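Local coordinates for protein cytochrome P450 (Zobellia galactanivorans, PDB 6G5O) that belongs to the cytochrome P450 family of haem proteins and carries a bound iron protoporphyrin IX in its mainly helical fold, at residues 3-7 against 262-266; 358-362 against 374-378. All coordinates share one frame; numbering follows the deposited sequence.

Contact 1: residues 3-7 against 262-266; sequences KSELP and RYFSP
Tyr263, in the last turn of helix 253-264, reaches across to Leu6 near the N-terminus of the chain and receives the hydrogen bond that joins the two segments. With CG anti to the backbone N (chi1 179°), the ring extends away from the helix and carries OH to the backbone of Glu5 and Leu6. Leu6 N donates to Tyr263 OH at 3.1 Å, with an N-H...O angle of 154°. Glu5 CA and CG also lie against this oxygen, CG 3.8 Å from Tyr263 OH, and Leu6 CB packs against CE2 of the ring. Arg300 NH2 hydrogen-bonds both Leu6 O and Tyr263 O, so one guanidinium bonds to both segments.

Helix 253-264 is the K helix of the cytochrome P450 fold, marked by its Glu-x-x-Arg signature: Glu259 and Arg262 form a salt bridge one turn apart. The contact fastens the irregular loop before helix 11-16 onto the end of this helix.

Phe264 closes the helix and takes up the leucine. Leu6 CD2 comes in at the edge of the phenyl ring, near its plane and 4.0 Å from Phe264 CD1, while Leu6 CD1 lies 4.1 Å from that same ring carbon. The two side chains cross at about a right angle. Ser265 leaves the helix with positive phi, and its OG turns back to donate to Arg262 O at 2.7 Å, from above the carbonyl plane. Pro266, next along, touches the haem.

Contact 2: residues 358-362 against 374-378; sequences DYKEN and GFHNI
This is an antiparallel strand pairing with a classic beta bulge, within the beta hairpin formed by strands 351-366 and 369-384 near the C-terminus of the P450 chain. His376 and Asn377 both face Lys360, and the register slips by one residue between Lys360 and Glu361. Three backbone bonds hold the pair: Lys360 N to Asn377 O at 3.0 Å, His376 N to Lys360 O at 2.8 Å, and Asn362 N to Gly374 O at 2.9 Å. The bulge thus puts both His376 N and Asn377 O in bonds to the one residue Lys360.

On one face Tyr359 CB packs on Ile378 CB at 4.0 Å. The tyrosine ring also meets Phe375: Tyr359 CD2 lies in the plane of the phenyl ring at its edge, 3.9 Å from Phe375 CE1, with the two ring planes 89° apart. Phe375 and Ile378 continue inward to helix 223-238, where both touch Thr230.

On the other face Lys360 CB lies 3.5 Å from Asn377 OD1. At the bulge, His376 swings its imidazole under Asn362, its first torsion setting CG beside its own backbone N. There the Asn362 amide stacks on the imidazole with the planes 13° apart, and Asn362 CB makes a CH-pi contact over the ring face, 3.7 Å from the His376 ring centroid and 6° off its normal.

Overall arrangement
Contact 1 closes before contact 2 opens along the chain, yet their centres are only about 13 Å apart and they touch directly. The N-terminal segment 3-7 of contact 1 packs against the hairpin of contact 2: Lys3 CD lies 3.5 Å from Tyr359 CE1, and Lys3 O 3.5 Å from Phe375 CZ. Lys372, in the same hairpin, adds a polar tie through hydrogen bonds to Lys3 O and Glu5 O. Helix 223-238 is common ground, since Asn231 touches Leu6, Phe264 and Phe375. Contact 1 is the nearer to the haem: Pro266 belongs to its pocket, and the Phe264 side chain is about 8 Å from it, whereas Gly374 of contact 2 is about 12 Å away.

Contact 1: residues 3-7 against 262-266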
# COMPACT_ATOMS: atom_id res chain seq x y z
N LYS A 3 2.65 12.37 -18.68
CA LYS A 3 2.37 10.91 -18.64
C LYS A 3 2.45 10.27 -17.23
O LYS A 3 1.59 9.45 -16.87
CB LYS A 3 3.28 10.13 -19.59
CG LYS A 3 2.95 10.22 -21.07
CD LYS A 3 3.98 9.41 -21.86
CE LYS A 3 4.12 9.85 -23.32
NZ LYS A 3 5.51 9.60 -23.82
N SER A 4 3.46 10.67 -16.44
CA SER A 4 3.59 10.24 -15.03
C SER A 4 2.80 11.07 -14.04
O SER A 4 2.91 10.86 -12.85
CB SER A 4 5.07 10.21 -14.57
OG SER A 4 5.67 11.49 -14.54
N GLU A 5 1.99 12.00 -14.53
CA GLU A 5 1.18 12.81 -13.64
C GLU A 5 0.00 12.02 -13.08
O GLU A 5 -0.62 11.31 -13.84
CB GLU A 5 0.65 14.03 -14.41
CG GLU A 5 -0.27 14.97 -13.60
CD GLU A 5 -0.39 16.38 -14.20
OE1 GLU A 5 0.33 16.70 -15.20
OE2 GLU A 5 -1.21 17.19 -13.65
N LEU A 6 -0.30 12.18 -11.79
CA LEU A 6 -1.57 11.74 -11.20
C LEU A 6 -2.36 12.97 -10.78
O LEU A 6 -2.06 13.57 -9.75
CB LEU A 6 -1.37 10.82 -9.99
CG LEU A 6 -1.12 9.33 -10.30
CD1 LEU A 6 0.16 9.19 -11.08
CD2 LEU A 6 -1.08 8.48 -9.02
N PRO A 7 -3.35 13.37 -11.59
CA PRO A 7 -4.18 14.51 -11.27
C PRO A 7 -4.95 14.27 -10.00
O PRO A 7 -5.14 13.12 -9.60
CB PRO A 7 -5.16 14.59 -12.45
CG PRO A 7 -4.52 13.84 -13.55
CD PRO A 7 -3.73 12.76 -12.88
N ARG A 262 3.27 10.19 -0.64
CA ARG A 262 2.27 11.27 -0.55
C ARG A 262 1.54 11.52 -1.88
O ARG A 262 0.30 11.54 -1.97
CB ARG A 262 2.95 12.61 -0.15
CG ARG A 262 1.97 13.76 0.07
CD ARG A 262 2.68 15.11 0.15
NE ARG A 262 3.31 15.51 -1.12
CZ ARG A 262 2.65 16.08 -2.12
NH1 ARG A 262 1.36 16.33 -2.00
NH2 ARG A 262 3.28 16.36 -3.24
N TYR A 263 2.35 11.77 -2.90
CA TYR A 263 1.87 12.18 -4.17
C TYR A 263 1.15 11.03 -4.84
O TYR A 263 0.05 11.22 -5.34
CB TYR A 263 2.99 12.68 -5.06
CG TYR A 263 2.52 13.11 -6.42
CD1 TYR A 263 1.94 14.35 -6.62
CD2 TYR A 263 2.69 12.29 -7.53
CE1 TYR A 263 1.52 14.75 -7.89
CE2 TYR A 263 2.29 12.67 -8.81
CZ TYR A 263 1.69 13.91 -8.97
OH TYR A 263 1.27 14.29 -10.22
N PHE A 264 1.76 9.84 -4.88
CA PHE A 264 1.07 8.69 -5.51
C PHE A 264 -0.08 8.09 -4.70
O PHE A 264 -1.03 7.59 -5.28
CB PHE A 264 2.04 7.62 -5.85
CG PHE A 264 3.09 8.05 -6.83
CD1 PHE A 264 2.76 8.73 -7.98
CD2 PHE A 264 4.40 7.71 -6.62
CE1 PHE A 264 3.72 9.11 -8.89
CE2 PHE A 264 5.36 8.10 -7.55
CZ PHE A 264 5.02 8.82 -8.65
N SER A 265 0.01 8.18 -3.38
CA SER A 265 -1.04 7.65 -2.47
C SER A 265 -1.68 6.36 -2.98
O SER A 265 -2.87 6.29 -3.20
CB SER A 265 -2.09 8.72 -2.15
OG SER A 265 -1.57 9.74 -1.28
N PRO A 266 -0.87 5.31 -3.13
CA PRO A 266 -1.28 4.07 -3.78
C PRO A 266 -2.47 3.37 -3.15
O PRO A 266 -3.18 2.66 -3.87
CB PRO A 266 -0.02 3.21 -3.73
CG PRO A 266 1.09 4.15 -3.42
CD PRO A 266 0.49 5.19 -2.56

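Contact 2: residues 358-362 against 374-378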
# COMPACT_ATOMS: atom_id res chain seq x y z
N ASP A 358 4.79 3.21 -24.51
CA ASP A 358 3.37 2.95 -24.70
C ASP A 358 2.77 2.55 -23.39
O ASP A 358 3.40 1.84 -22.63
CB ASP A 358 3.14 1.78 -25.66
CG ASP A 358 1.84 1.92 -26.39
OD1 ASP A 358 0.81 2.08 -25.70
OD2 ASP A 358 1.85 1.93 -27.65
N TYR A 359 1.53 2.94 -23.13
CA TYR A 359 0.96 2.69 -21.82
C TYR A 359 -0.54 2.67 -21.85
O TYR A 359 -1.12 3.11 -22.80
CB TYR A 359 1.42 3.79 -20.86
CG TYR A 359 0.92 5.19 -21.17
CD1 TYR A 359 1.64 6.02 -22.02
CD2 TYR A 359 -0.24 5.68 -20.58
CE1 TYR A 359 1.22 7.32 -22.27
CE2 TYR A 359 -0.67 6.97 -20.81
CZ TYR A 359 0.06 7.78 -21.66
OH TYR A 359 -0.37 9.07 -21.90
N LYS A 360 -1.15 2.14 -20.79
CA LYS A 360 -2.57 2.31 -20.56
C LYS A 360 -2.78 2.58 -19.07
O LYS A 360 -2.28 1.83 -18.22
CB LYS A 360 -3.31 1.06 -21.00
CG LYS A 360 -4.83 1.07 -20.84
CD LYS A 360 -5.51 0.38 -22.03
CE LYS A 360 -5.05 -1.07 -22.30
NZ LYS A 360 -5.85 -2.08 -21.56
N GLU A 361 -3.55 3.60 -18.76
CA GLU A 361 -3.77 4.05 -17.41
C GLU A 361 -4.74 3.18 -16.66
O GLU A 361 -5.69 2.66 -17.23
CB GLU A 361 -4.30 5.50 -17.41
CG GLU A 361 -3.34 6.55 -17.98
CD GLU A 361 -3.90 7.98 -17.96
OE1 GLU A 361 -5.15 8.15 -17.90
OE2 GLU A 361 -3.08 8.95 -17.96
N ASN A 362 -4.50 3.02 -15.37
CA ASN A 362 -5.43 2.34 -14.47
C ASN A 362 -6.16 3.45 -13.74
O ASN A 362 -5.56 4.18 -12.96
CB ASN A 362 -4.64 1.42 -13.52
CG ASN A 362 -5.50 0.71 -12.47
OD1 ASN A 362 -6.68 0.96 -12.32
ND2 ASN A 362 -4.85 -0.16 -11.68
N GLY A 374 -2.30 4.65 -11.31
CA GLY A 374 -1.12 4.09 -11.95
C GLY A 374 -1.39 3.63 -13.38
O GLY A 374 -2.14 4.27 -14.12
N PHE A 375 -0.79 2.50 -13.75
CA PHE A 375 -0.87 1.94 -15.10
C PHE A 375 -1.24 0.46 -15.09
O PHE A 375 -0.77 -0.29 -14.23
CB PHE A 375 0.48 2.08 -15.76
CG PHE A 375 0.96 3.48 -15.83
CD1 PHE A 375 0.64 4.29 -16.91
CD2 PHE A 375 1.71 4.01 -14.79
CE1 PHE A 375 1.10 5.59 -16.97
CE2 PHE A 375 2.20 5.30 -14.86
CZ PHE A 375 1.88 6.11 -15.95
N HIS A 376 -2.08 0.04 -16.05
CA HIS A 376 -2.34 -1.38 -16.29
C HIS A 376 -1.11 -1.96 -16.97
O HIS A 376 -0.72 -3.10 -16.72
CB HIS A 376 -3.60 -1.56 -17.13
CG HIS A 376 -4.88 -1.39 -16.36
ND1 HIS A 376 -5.15 -2.08 -15.19
CD2 HIS A 376 -5.97 -0.63 -16.60
CE1 HIS A 376 -6.35 -1.74 -14.74
NE2 HIS A 376 -6.86 -0.86 -15.57
N ASN A 377 -0.49 -1.17 -17.82
CA ASN A 377 0.77 -1.55 -18.44
C ASN A 377 1.53 -0.30 -18.87
O ASN A 377 0.93 0.73 -19.07
CB ASN A 377 0.54 -2.52 -19.64
CG ASN A 377 -0.44 -1.96 -20.66
OD1 ASN A 377 -1.69 -2.06 -20.51
ND2 ASN A 377 0.12 -1.32 -21.70
N ILE A 378 2.85 -0.39 -18.98
CA ILE A 378 3.64 0.73 -19.44
C ILE A 378 4.95 0.16 -19.86
O ILE A 378 5.60 -0.51 -19.06
CB ILE A 378 3.83 1.86 -18.37
CG1 ILE A 378 4.83 2.93 -18.86
CG2 ILE A 378 4.29 1.33 -17.02
CD1 ILE A 378 4.56 4.33 -18.32